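Natterin-like protein (Lethenteron camtschaticum, PDB 6IUL) probably forms cytotoxic pores in target-cell membranes, combining a jacalin-like lectin domain with an aerolysin-type pore-forming module. Local coordinates at residues E25-L30 and L291-S296; N144-S149 and S208-S213; I151-Y156 and T278-I283; S198-T203 and V214-P219. All coordinates share one frame; numbering follows the deposited sequence.

Contact 1 (E25-L30 and L291-S296); sequences ENAATL and LDAPLS
Ala-27 and Ala-293 turn their methyl groups toward each other, CB to CB at 4.1 Å, and this pair is the only side-chain-to-side-chain contact between 25-30 and 291-296. The two methyls are not equal partners. Ala-293 CB, standing off a strand, also presses on the backbone of the loop: it lies 3.6 Å from Glu-25 O and 3.9 Å from Asn-26 C, with Ala-27 N only slightly farther. The neighbouring Pro-294 adds its ring carbon CD, 3.8 Å from the same Glu-25 O, so that a methyl and a ring methylene both approach this oxygen from the strand. The side chains of Glu-25 and Asn-26 leave their backbones in the other direction, which lets the strand approach the loop's main chain directly. In Asn-26, CG sits between the backbone N and the carbonyl carbon (chi1 58°). Its OD1 receives a weak bond from Ala-28 N, 3.5 Å long, while ND2 is held by Asp-51. Asp-292, also pointing away, forms a salt bridge with Arg-282 on the adjacent strand. No hydrogen bond joins the two segments, so they meet by small-residue van der Waals packing. The contact joins two modules: a loop of the jacalin-like lectin region rests on the long strand 290-313 of the aerolysin-type region.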
loop_
_atom_site.group_PDB
_atom_site.type_symbol
_atom_site.label_atom_id
_atom_site.label_comp_id
_atom_site.label_asym_id
_atom_site.label_seq_id
_atom_site.Cartn_x
_atom_site.Cartn_y
_atom_site.Cartn_z
ATOM N N GLU A 25 -12.307 -27.403 1.564
ATOM C CA GLU A 25 -13.564 -26.720 1.184
ATOM C C GLU A 25 -13.552 -25.225 1.421
ATOM O O GLU A 25 -14.168 -24.491 0.645
ATOM C CB GLU A 25 -14.751 -27.317 1.914
ATOM C CG GLU A 25 -14.929 -28.785 1.554
ATOM C CD GLU A 25 -16.158 -29.449 2.194
ATOM O OE1 GLU A 25 -16.865 -28.831 3.055
ATOM O OE2 GLU A 25 -16.412 -30.616 1.812
ATOM N N ASN A 26 -12.859 -24.766 2.464
ATOM C CA ASN A 26 -12.781 -23.332 2.741
ATOM C C ASN A 26 -11.351 -22.827 2.733
ATOM O O ASN A 26 -11.054 -21.765 3.273
ATOM C CB ASN A 26 -13.469 -22.998 4.075
ATOM C CG ASN A 26 -12.880 -23.761 5.247
ATOM O OD1 ASN A 26 -12.096 -24.696 5.056
ATOM N ND2 ASN A 26 -13.229 -23.352 6.464
ATOM N N ALA A 27 -10.456 -23.610 2.128
ATOM C CA ALA A 27 -9.019 -23.279 2.037
ATOM C C ALA A 27 -8.350 -22.974 3.375
ATOM O O ALA A 27 -7.429 -22.156 3.468
ATOM C CB ALA A 27 -8.817 -22.115 1.070
ATOM N N ALA A 28 -8.832 -23.615 4.429
ATOM C CA ALA A 28 -8.180 -23.519 5.724
ATOM C C ALA A 28 -6.952 -24.430 5.698
ATOM O O ALA A 28 -7.004 -25.507 5.127
ATOM C CB ALA A 28 -9.125 -23.928 6.841
ATOM N N THR A 29 -5.866 -23.986 6.316
ATOM C CA THR A 29 -4.614 -24.655 6.213
ATOM C C THR A 29 -4.037 -25.037 7.578
ATOM O O THR A 29 -4.509 -24.650 8.619
ATOM C CB THR A 29 -3.594 -23.765 5.468
ATOM O OG1 THR A 29 -3.420 -22.525 6.139
ATOM C CG2 THR A 29 -4.058 -23.494 4.049
ATOM N N LEU A 30 -2.992 -25.834 7.550
ATOM C CA LEU A 30 -2.370 -26.343 8.751
ATOM C C LEU A 30 -1.737 -25.209 9.533
ATOM O O LEU A 30 -0.900 -24.513 8.999
ATOM C CB LEU A 30 -1.303 -27.383 8.384
ATOM C CG LEU A 30 -0.498 -27.942 9.557
ATOM C CD1 LEU A 30 -1.403 -28.757 10.487
ATOM C CD2 LEU A 30 0.684 -28.781 9.056
ATOM N N LEU A 291 -8.861 -25.045 -7.301
ATOM C CA LEU A 291 -9.547 -25.212 -6.028
ATOM C C LEU A 291 -10.405 -23.965 -5.764
ATOM O O LEU A 291 -9.897 -22.836 -5.767
ATOM C CB LEU A 291 -8.482 -25.292 -4.954
ATOM C CG LEU A 291 -8.824 -25.998 -3.676
ATOM C CD1 LEU A 291 -9.185 -27.438 -4.029
ATOM C CD2 LEU A 291 -7.638 -25.928 -2.735
ATOM N N ASP A 292 -11.686 -24.171 -5.522
ATOM C CA ASP A 292 -12.611 -23.090 -5.228
ATOM C C ASP A 292 -13.039 -23.099 -3.772
ATOM O O ASP A 292 -13.335 -24.152 -3.216
ATOM C CB ASP A 292 -13.841 -23.223 -6.114
ATOM C CG ASP A 292 -13.546 -22.899 -7.588
ATOM O OD1 ASP A 292 -12.388 -22.556 -7.942
ATOM O OD2 ASP A 292 -14.487 -22.969 -8.403
ATOM N N ALA A 293 -13.057 -21.923 -3.149
ATOM C CA ALA A 293 -13.605 -21.785 -1.810
ATOM C C ALA A 293 -14.512 -20.544 -1.743
ATOM O O ALA A 293 -14.068 -19.434 -1.994
ATOM C CB ALA A 293 -12.491 -21.668 -0.774
ATOM N N PRO A 294 -15.783 -20.737 -1.379
ATOM C CA PRO A 294 -16.677 -19.597 -1.198
ATOM C C PRO A 294 -16.203 -18.698 -0.059
ATOM O O PRO A 294 -15.669 -19.171 0.925
ATOM C CB PRO A 294 -18.043 -20.245 -0.878
ATOM C CG PRO A 294 -17.720 -21.647 -0.429
ATOM C CD PRO A 294 -16.432 -22.043 -1.116
ATOM N N LEU A 295 -16.379 -17.391 -0.224
ATOM C CA LEU A 295 -15.949 -16.398 0.761
ATOM C C LEU A 295 -17.118 -15.516 1.121
ATOM O O LEU A 295 -17.977 -15.205 0.296
ATOM C CB LEU A 295 -14.847 -15.492 0.181
ATOM C CG LEU A 295 -13.466 -16.120 -0.053
ATOM C CD1 LEU A 295 -12.443 -15.037 -0.421
ATOM C CD2 LEU A 295 -13.076 -16.791 1.260
ATOM N N SER A 296 -17.057 -15.028 2.334
ATOM C CA SER A 296 -18.049 -14.121 2.854
ATOM C C SER A 296 -17.298 -13.159 3.757
ATOM O O SER A 296 -16.416 -13.582 4.507
ATOM C CB SER A 296 -19.072 -14.910 3.652
ATOM O OG SER A 296 -20.212 -14.162 3.818
#

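Contact 2 (N144-S149 and S208-S213)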
loop_
_atom_site.group_PDB
_atom_site.type_symbol
_atom_site.label_atom_id
_atom_site.label_comp_id
_atom_site.label_asym_id
_atom_site.label_seq_id
_atom_site.Cartn_x
_atom_site.Cartn_y
_atom_site.Cartn_z
ATOM N N ASN A 144 -0.994 -28.530 -4.573
ATOM C CA ASN A 144 0.084 -28.602 -5.560
ATOM C C ASN A 144 0.607 -27.192 -5.851
ATOM O O ASN A 144 -0.005 -26.204 -5.452
ATOM C CB ASN A 144 -0.414 -29.294 -6.824
ATOM C CG ASN A 144 -0.305 -30.792 -6.743
ATOM O OD1 ASN A 144 0.757 -31.289 -6.407
ATOM N ND2 ASN A 144 -1.365 -31.522 -7.172
ATOM N N ALA A 145 1.754 -27.101 -6.527
ATOM C CA ALA A 145 2.391 -25.850 -6.767
ATOM C C ALA A 145 1.374 -24.842 -7.385
ATOM O O ALA A 145 0.628 -25.198 -8.308
ATOM C CB ALA A 145 3.567 -26.004 -7.678
ATOM N N ILE A 146 1.368 -23.622 -6.839
ATOM C CA ILE A 146 0.350 -22.647 -7.118
ATOM C C ILE A 146 0.810 -21.634 -8.162
ATOM O O ILE A 146 1.935 -21.116 -8.088
ATOM C CB ILE A 146 -0.049 -21.900 -5.847
ATOM C CG1 ILE A 146 -0.769 -22.880 -4.916
ATOM C CG2 ILE A 146 -0.939 -20.700 -6.149
ATOM C CD1 ILE A 146 -0.998 -22.336 -3.497
ATOM N N LYS A 147 -0.080 -21.363 -9.125
ATOM C CA LYS A 147 0.131 -20.333 -10.132
ATOM C C LYS A 147 -0.522 -19.032 -9.686
ATOM O O LYS A 147 0.082 -17.982 -9.799
ATOM C CB LYS A 147 -0.465 -20.741 -11.462
ATOM C CG LYS A 147 -0.343 -19.649 -12.523
ATOM C CD LYS A 147 -0.764 -20.073 -13.921
ATOM C CE LYS A 147 -0.666 -18.851 -14.836
ATOM N NZ LYS A 147 -1.051 -19.119 -16.258
ATOM N N SER A 148 -1.767 -19.091 -9.226
ATOM C CA SER A 148 -2.468 -17.862 -8.776
ATOM C C SER A 148 -3.556 -18.121 -7.752
ATOM O O SER A 148 -4.090 -19.211 -7.653
ATOM C CB SER A 148 -3.096 -17.131 -9.971
ATOM O OG SER A 148 -4.131 -17.930 -10.609
ATOM N N SER A 149 -3.900 -17.074 -7.031
ATOM C CA SER A 149 -4.937 -17.107 -6.003
ATOM C C SER A 149 -5.734 -15.841 -6.131
ATOM O O SER A 149 -5.244 -14.752 -5.813
ATOM C CB SER A 149 -4.312 -17.158 -4.615
ATOM O OG SER A 149 -3.632 -18.373 -4.447
ATOM N N SER A 208 -2.114 -14.033 4.393
ATOM C CA SER A 208 -0.684 -14.310 4.651
ATOM C C SER A 208 -0.191 -15.604 3.949
ATOM O O SER A 208 0.969 -15.695 3.582
ATOM C CB SER A 208 -0.419 -14.355 6.152
ATOM O OG SER A 208 -1.286 -15.258 6.781
ATOM N N THR A 209 -1.080 -16.574 3.736
ATOM C CA THR A 209 -0.667 -17.898 3.195
ATOM C C THR A 209 -0.546 -17.825 1.680
ATOM O O THR A 209 0.391 -18.381 1.095
ATOM C CB THR A 209 -1.690 -18.979 3.583
ATOM O OG1 THR A 209 -1.696 -19.097 4.998
ATOM C CG2 THR A 209 -1.401 -20.325 2.965
ATOM N N PHE A 210 -1.503 -17.142 1.040
ATOM C CA PHE A 210 -1.508 -16.986 -0.395
ATOM C C PHE A 210 -1.162 -15.569 -0.814
ATOM O O PHE A 210 -1.226 -14.663 0.006
ATOM C CB PHE A 210 -2.899 -17.374 -0.926
ATOM C CG PHE A 210 -3.338 -18.747 -0.503
ATOM C CD1 PHE A 210 -2.818 -19.892 -1.111
ATOM C CD2 PHE A 210 -4.265 -18.905 0.507
ATOM C CE1 PHE A 210 -3.190 -21.145 -0.679
ATOM C CE2 PHE A 210 -4.663 -20.164 0.932
ATOM C CZ PHE A 210 -4.137 -21.289 0.320
ATOM N N SER A 211 -0.805 -15.355 -2.087
ATOM C CA SER A 211 -0.732 -13.988 -2.591
ATOM C C SER A 211 -2.051 -13.669 -3.301
ATOM O O SER A 211 -2.305 -14.073 -4.434
ATOM C CB SER A 211 0.494 -13.732 -3.478
ATOM O OG SER A 211 0.313 -14.259 -4.730
ATOM N N LEU A 212 -2.921 -12.979 -2.590
ATOM C CA LEU A 212 -4.298 -12.732 -3.066
ATOM C C LEU A 212 -4.368 -11.512 -3.987
ATOM O O LEU A 212 -3.693 -10.512 -3.729
ATOM C CB LEU A 212 -5.217 -12.460 -1.874
ATOM C CG LEU A 212 -5.364 -13.584 -0.875
ATOM C CD1 LEU A 212 -6.202 -13.152 0.277
ATOM C CD2 LEU A 212 -5.961 -14.834 -1.505
ATOM N N SER A 213 -5.120 -11.622 -5.072
ATOM C CA SER A 213 -5.625 -10.462 -5.778
ATOM C C SER A 213 -7.141 -10.590 -5.900
ATOM O O SER A 213 -7.702 -11.687 -5.789
ATOM C CB SER A 213 -4.968 -10.253 -7.152
ATOM O OG SER A 213 -5.127 -11.386 -7.928
HETATM O O HOH W 1 -0.937 -17.742 -3.917
HETATM O O HOH W 2 -3.248 -13.806 -7.378
HETATM O O HOH W 3 -1.006 -15.799 -6.280
#
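Ser-149 meets Phe-210, Leu-212 and Ser-213 at the core of this contact. Its carbonyl O accepts the backbone N-H of Ser-213 at 3.2 Å, a fairly straight bond (161° at the hydrogen) lying in the carbonyl plane. The same oxygen takes a CA-H...O contact from Leu-212 CA, 3.5 Å away, and accepts a hydrogen bond from a water that also bonds Ser-213 OG. On the side-chain side, Ser-149 OG reaches Phe-210 CB at 3.7 Å; with OG beside the backbone N (chi1 -66°) it also bonds a second water, 2.8 Å away, which accepts Ser-211 N. A third water joins Ser-211 OG to Ser-149 N, the latter bond weak.

Around this polar centre the Phe-210 ring is positioned from two directions. Ile-146 CD1 comes in the ring plane at the edge, 3.8 Å from Phe-210 CE1, the two side chains crossing at about a right angle. Thr-209 CG2 sits over the ring centre, 3.8 Å above its plane. Farther out, the second subunit takes part: its Lys-193 NZ bonds Phe-210 O, its Thr-247 OG1 bonds Ser-211 OG, and its Ser-191 OG bonds Ile-146 N.

Three bridging waters thus supplement the single direct backbone bond between the segments, and through them polar groups of the buried Ser-149 and Ser-211 find partners.

Contact 3 (I151-Y156 and T278-I283); sequences IQDMKY and TALLRI
Gln-152 and Leu-280 form an antiparallel hydrogen-bonded pair, with Gln-152 N to Leu-280 O and Leu-280 N to Gln-152 O both 2.9 Å. Lys-155 and Thr-278 repeat the pattern, Lys-155 N to Thr-278 O and Thr-278 N to Lys-155 O again being 2.9 Å. Between the two pairs 151-156 spends one residue more than its partner strand, and Asp-153 takes a left-handed backbone conformation as the chain turns its corner there. Ile-151 faces Leu-281 in a non-hydrogen-bonded pair.

The apolar contacts gather around Ala-279. Its CB touches Ile-151 CG2 at 3.7 Å and Met-154 CE at 3.8 Å. Met-154 carries CG anti to the backbone N (chi1 -178°), and its chain is bent at chi2 and again at chi3 (63°), the latter placing CE by the alanine methyl. Ile-151 CG1 meets Leu-281 CD1 at 4.0 Å, their side chains crossing obliquely on the face that Leu-295 covers.

Gln-152, Leu-280, Lys-155 and Thr-278 point to the other face, where Lys-155 CB packs against Thr-278 OG1. Gln-152 NE2 comes within 3.4 Å of Arg-282 NH1, but both are donors, and the amide and guanidinium planes stand 74° apart; Arg-282 is instead tied by a salt bridge to Asp-292. Asp-153, at the corner, runs side by side with Leu-280, its OD2 near CD2.

The shifted register defines a beta bulge, set in an antiparallel strand pair of the larger mixed sheet of an aerolysin-type pore-forming module.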
loop_
_atom_site.group_PDB
_atom_site.type_symbol
_atom_site.label_atom_id
_atom_site.label_comp_id
_atom_site.label_asym_id
_atom_site.label_seq_id
_atom_site.Cartn_x
_atom_site.Cartn_y
_atom_site.Cartn_z
ATOM N N ILE A 151 -9.511 -13.765 -5.921
ATOM C CA ILE A 151 -10.855 -13.607 -5.417
ATOM C C ILE A 151 -11.670 -12.956 -6.548
ATOM O O ILE A 151 -11.274 -11.946 -7.107
ATOM C CB ILE A 151 -10.872 -12.725 -4.188
ATOM C CG1 ILE A 151 -10.177 -13.439 -3.034
ATOM C CG2 ILE A 151 -12.307 -12.380 -3.819
ATOM C CD1 ILE A 151 -9.948 -12.577 -1.820
ATOM N N GLN A 152 -12.794 -13.558 -6.880
ATOM C CA GLN A 152 -13.593 -13.147 -8.025
ATOM C C GLN A 152 -15.076 -13.340 -7.732
ATOM O O GLN A 152 -15.444 -13.666 -6.605
ATOM C CB GLN A 152 -13.158 -13.908 -9.279
ATOM C CG GLN A 152 -13.413 -15.390 -9.289
ATOM C CD GLN A 152 -12.428 -16.117 -10.230
ATOM O OE1 GLN A 152 -11.191 -16.104 -10.033
ATOM N NE2 GLN A 152 -12.971 -16.761 -11.241
ATOM N N ASP A 153 -15.916 -13.124 -8.749
ATOM C CA ASP A 153 -17.388 -13.113 -8.601
ATOM C C ASP A 153 -17.826 -12.319 -7.366
ATOM O O ASP A 153 -18.582 -12.816 -6.526
ATOM C CB ASP A 153 -17.963 -14.544 -8.517
ATOM C CG ASP A 153 -17.588 -15.407 -9.723
ATOM O OD1 ASP A 153 -17.402 -14.887 -10.853
ATOM O OD2 ASP A 153 -17.500 -16.627 -9.540
ATOM N N MET A 154 -17.318 -11.093 -7.259
ATOM C CA MET A 154 -17.573 -10.226 -6.110
ATOM C C MET A 154 -19.013 -9.699 -6.148
ATOM O O MET A 154 -19.456 -9.207 -7.156
ATOM C CB MET A 154 -16.588 -9.046 -6.084
ATOM C CG MET A 154 -16.756 -8.117 -4.884
ATOM S SD MET A 154 -16.415 -8.925 -3.313
ATOM C CE MET A 154 -14.675 -9.359 -3.484
ATOM N N LYS A 155 -19.716 -9.813 -5.026
ATOM C CA LYS A 155 -21.103 -9.359 -4.919
ATOM C C LYS A 155 -21.307 -8.659 -3.599
ATOM O O LYS A 155 -20.757 -9.061 -2.594
ATOM C CB LYS A 155 -22.097 -10.529 -5.023
ATOM C CG LYS A 155 -22.197 -11.092 -6.410
ATOM C CD LYS A 155 -22.891 -12.450 -6.414
ATOM C CE LYS A 155 -23.213 -12.955 -7.808
ATOM N NZ LYS A 155 -22.063 -13.631 -8.465
ATOM N N TYR A 156 -22.115 -7.597 -3.626
ATOM C CA TYR A 156 -22.494 -6.835 -2.458
ATOM C C TYR A 156 -24.023 -6.962 -2.344
ATOM O O TYR A 156 -24.775 -6.131 -2.874
ATOM C CB TYR A 156 -22.060 -5.370 -2.609
ATOM C CG TYR A 156 -20.617 -5.240 -2.953
ATOM C CD1 TYR A 156 -19.657 -5.169 -1.959
ATOM C CD2 TYR A 156 -20.216 -5.187 -4.291
ATOM C CE1 TYR A 156 -18.307 -5.033 -2.284
ATOM C CE2 TYR A 156 -18.885 -5.080 -4.625
ATOM C CZ TYR A 156 -17.929 -5.019 -3.615
ATOM O OH TYR A 156 -16.600 -4.919 -3.960
ATOM N N THR A 278 -19.949 -11.234 -0.783
ATOM C CA THR A 278 -19.717 -12.650 -1.026
ATOM C C THR A 278 -18.798 -12.721 -2.241
ATOM O O THR A 278 -18.782 -11.783 -3.064
ATOM C CB THR A 278 -21.005 -13.450 -1.321
ATOM O OG1 THR A 278 -21.596 -12.951 -2.511
ATOM C CG2 THR A 278 -22.025 -13.341 -0.173
ATOM N N ALA A 279 -18.022 -13.800 -2.338
ATOM C CA ALA A 279 -17.084 -13.949 -3.430
ATOM C C ALA A 279 -16.587 -15.384 -3.515
ATOM O O ALA A 279 -16.940 -16.224 -2.711
ATOM C CB ALA A 279 -15.880 -12.996 -3.239
ATOM N N LEU A 280 -15.747 -15.654 -4.503
ATOM C CA LEU A 280 -15.157 -16.965 -4.676
ATOM C C LEU A 280 -13.626 -16.827 -4.716
ATOM O O LEU A 280 -13.065 -16.047 -5.501
ATOM C CB LEU A 280 -15.703 -17.559 -5.967
ATOM C CG LEU A 280 -15.183 -18.958 -6.323
ATOM C CD1 LEU A 280 -15.658 -19.972 -5.277
ATOM C CD2 LEU A 280 -15.561 -19.414 -7.719
ATOM N N LEU A 281 -12.956 -17.597 -3.887
ATOM C CA LEU A 281 -11.506 -17.709 -3.983
ATOM C C LEU A 281 -11.171 -18.859 -4.914
ATOM O O LEU A 281 -11.559 -20.004 -4.669
ATOM C CB LEU A 281 -10.892 -17.942 -2.608
ATOM C CG LEU A 281 -9.393 -18.300 -2.628
ATOM C CD1 LEU A 281 -8.601 -17.142 -3.152
ATOM C CD2 LEU A 281 -8.918 -18.638 -1.239
ATOM N N ARG A 282 -10.494 -18.570 -6.007
ATOM C CA ARG A 282 -10.029 -19.620 -6.888
ATOM C C ARG A 282 -8.506 -19.688 -6.870
ATOM O O ARG A 282 -7.821 -18.736 -7.258
ATOM C CB ARG A 282 -10.495 -19.397 -8.314
ATOM C CG ARG A 282 -9.924 -20.408 -9.292
ATOM C CD ARG A 282 -10.703 -20.465 -10.588
ATOM N NE ARG A 282 -12.025 -21.042 -10.350
ATOM C CZ ARG A 282 -13.095 -20.810 -11.105
ATOM N NH1 ARG A 282 -13.046 -19.997 -12.152
ATOM N NH2 ARG A 282 -14.232 -21.409 -10.815
ATOM N N ILE A 283 -7.999 -20.843 -6.479
ATOM C CA ILE A 283 -6.583 -21.116 -6.497
ATOM C C ILE A 283 -6.302 -21.998 -7.692
ATOM O O ILE A 283 -6.801 -23.099 -7.777
ATOM C CB ILE A 283 -6.146 -21.833 -5.216
ATOM C CG1 ILE A 283 -6.404 -20.905 -4.023
ATOM C CG2 ILE A 283 -4.671 -22.251 -5.299
ATOM C CD1 ILE A 283 -6.238 -21.564 -2.672
#

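Contact 4 (S198-T203 and V214-P219); sequences SSWSTT and VKAGIP
Ser-198 and Trp-200 face Ile-218 and Val-214 across two strands of the aerolysin-type module that pack by their side chains, without a hydrogen bond between them. The chain passes from one to the other through the short helix 206-209, and the strand axes approach to 8.8 Å at 118° between their directions. Ser-198 comes first: its OG lies 3.6 Å from Ile-218 CD1, with CG1 and CG2 of the same isoleucine close by, and the hydroxyl is satisfied by a hydrogen bond with Tyr-299 OH.

Two residues on, Trp-200 carries most of the contact. CG is anti to its own carbonyl carbon (chi1 -68°), and the six-membered ring has one face against Val-214. Val-214 CG1 stands almost exactly on the normal of that ring, 4.1 Å from its centroid, a CH-pi contact; the other methyl, CG2, touches Trp-200 CE3 at 4.0 Å. At the far rim Gly-217 O approaches the ring edge near its plane, 4.2 Å from Trp-200 CZ2. Ala-216 CB meets that same carbon obliquely. Tyr-277 packs edge-to-face with the indole, and the pyrrole nitrogen NE1 is hydrogen-bonded to Tyr-156 OH.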
loop_
_atom_site.group_PDB
_atom_site.type_symbol
_atom_site.label_atom_id
_atom_site.label_comp_id
_atom_site.label_asym_id
_atom_site.label_seq_id
_atom_site.Cartn_x
_atom_site.Cartn_y
_atom_site.Cartn_z
ATOM N N SER A 198 -9.876 1.063 -0.278
ATOM C CA SER A 198 -10.616 -0.180 -0.482
ATOM C C SER A 198 -10.047 -1.305 0.403
ATOM O O SER A 198 -8.817 -1.474 0.519
ATOM C CB SER A 198 -10.513 -0.608 -1.932
ATOM O OG SER A 198 -11.382 0.124 -2.767
ATOM N N SER A 199 -10.937 -2.069 1.024
ATOM C CA SER A 199 -10.555 -3.162 1.914
ATOM C C SER A 199 -11.603 -4.282 1.898
ATOM O O SER A 199 -12.777 -4.078 2.219
ATOM C CB SER A 199 -10.365 -2.666 3.325
ATOM O OG SER A 199 -10.164 -3.771 4.203
ATOM N N TRP A 200 -11.186 -5.475 1.499
ATOM C CA TRP A 200 -12.025 -6.663 1.638
ATOM C C TRP A 200 -11.469 -7.543 2.742
ATOM O O TRP A 200 -10.318 -7.968 2.668
ATOM C CB TRP A 200 -12.069 -7.429 0.352
ATOM C CG TRP A 200 -12.770 -6.762 -0.795
ATOM C CD1 TRP A 200 -14.106 -6.855 -1.107
ATOM C CD2 TRP A 200 -12.176 -5.961 -1.824
ATOM N NE1 TRP A 200 -14.359 -6.189 -2.266
ATOM C CE2 TRP A 200 -13.200 -5.606 -2.712
ATOM C CE3 TRP A 200 -10.877 -5.502 -2.068
ATOM C CZ2 TRP A 200 -12.979 -4.807 -3.834
ATOM C CZ3 TRP A 200 -10.644 -4.709 -3.161
ATOM C CH2 TRP A 200 -11.691 -4.381 -4.061
ATOM N N SER A 201 -12.279 -7.819 3.758
ATOM C CA SER A 201 -11.838 -8.569 4.920
ATOM C C SER A 201 -11.490 -10.017 4.499
ATOM O O SER A 201 -12.074 -10.571 3.587
ATOM C CB SER A 201 -12.893 -8.552 6.026
ATOM O OG SER A 201 -14.062 -9.297 5.588
ATOM N N THR A 202 -10.539 -10.616 5.195
ATOM C CA THR A 202 -10.211 -12.021 4.991
ATOM C C THR A 202 -10.099 -12.726 6.330
ATOM O O THR A 202 -9.911 -12.087 7.339
ATOM C CB THR A 202 -8.865 -12.178 4.241
ATOM O OG1 THR A 202 -7.816 -11.702 5.055
ATOM C CG2 THR A 202 -8.829 -11.370 2.949
ATOM N N THR A 203 -10.235 -14.046 6.321
ATOM C CA THR A 203 -10.037 -14.864 7.535
ATOM C C THR A 203 -9.154 -16.072 7.237
ATOM O O THR A 203 -8.741 -16.299 6.105
ATOM C CB THR A 203 -11.390 -15.383 8.069
ATOM O OG1 THR A 203 -12.075 -16.109 7.025
ATOM C CG2 THR A 203 -12.274 -14.232 8.531
ATOM N N VAL A 214 -7.791 -9.447 -6.090
ATOM C CA VAL A 214 -9.233 -9.372 -6.251
ATOM C C VAL A 214 -9.568 -8.863 -7.634
ATOM O O VAL A 214 -9.161 -7.771 -8.026
ATOM C CB VAL A 214 -9.827 -8.405 -5.233
ATOM C CG1 VAL A 214 -11.338 -8.420 -5.338
ATOM C CG2 VAL A 214 -9.396 -8.782 -3.822
ATOM N N LYS A 215 -10.280 -9.671 -8.406
ATOM C CA LYS A 215 -10.713 -9.264 -9.721
ATOM C C LYS A 215 -12.160 -8.806 -9.572
ATOM O O LYS A 215 -13.079 -9.617 -9.486
ATOM C CB LYS A 215 -10.530 -10.369 -10.758
ATOM C CG LYS A 215 -10.857 -9.926 -12.173
ATOM C CD LYS A 215 -10.639 -11.071 -13.177
ATOM C CE LYS A 215 -11.937 -11.841 -13.447
ATOM N NZ LYS A 215 -11.743 -13.195 -14.013
ATOM N N ALA A 216 -12.324 -7.485 -9.461
ATOM C CA ALA A 216 -13.610 -6.868 -9.110
ATOM C C ALA A 216 -13.612 -5.391 -9.419
ATOM O O ALA A 216 -12.565 -4.791 -9.653
ATOM C CB ALA A 216 -13.879 -7.041 -7.632
ATOM N N GLY A 217 -14.796 -4.796 -9.368
ATOM C CA GLY A 217 -14.907 -3.359 -9.441
ATOM C C GLY A 217 -14.981 -2.769 -8.055
ATOM O O GLY A 217 -15.276 -3.457 -7.100
ATOM N N ILE A 218 -14.765 -1.465 -7.941
ATOM C CA ILE A 218 -14.803 -0.811 -6.632
ATOM C C ILE A 218 -16.170 -0.158 -6.417
ATOM O O ILE A 218 -16.699 0.505 -7.319
ATOM C CB ILE A 218 -13.653 0.221 -6.524
ATOM C CG1 ILE A 218 -12.323 -0.512 -6.286
ATOM C CG2 ILE A 218 -13.905 1.221 -5.411
ATOM C CD1 ILE A 218 -11.099 0.377 -6.327
ATOM N N PRO A 219 -16.764 -0.350 -5.229
ATOM C CA PRO A 219 -17.998 0.354 -4.884
ATOM C C PRO A 219 -17.796 1.873 -4.890
ATOM O O PRO A 219 -16.829 2.398 -4.312
ATOM C CB PRO A 219 -18.320 -0.148 -3.472
ATOM C CG PRO A 219 -17.667 -1.483 -3.420
ATOM C CD PRO A 219 -16.409 -1.352 -4.219
#

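From the N terminus, the lectin loop 25-30 opens the longest excursion, closed by contact 1 only when 291-296 arrives; the other three contacts all nest inside it. Segments 144-149 and 151-156 follow each other on strand 135-155. Contact 2 closes first, at 208-213, and contact 3 much later, at 278-283, so the two cross. Contact 4 closes the shortest loop, 198-203 to 214-219; it crosses contact 2 and nests within contact 3. Strand 135-155 is central: it pairs with 260-285 on one side and 212-223 on the other, while 260-285 in turn pairs with 290-313, carrying the sheet to the lectin loop.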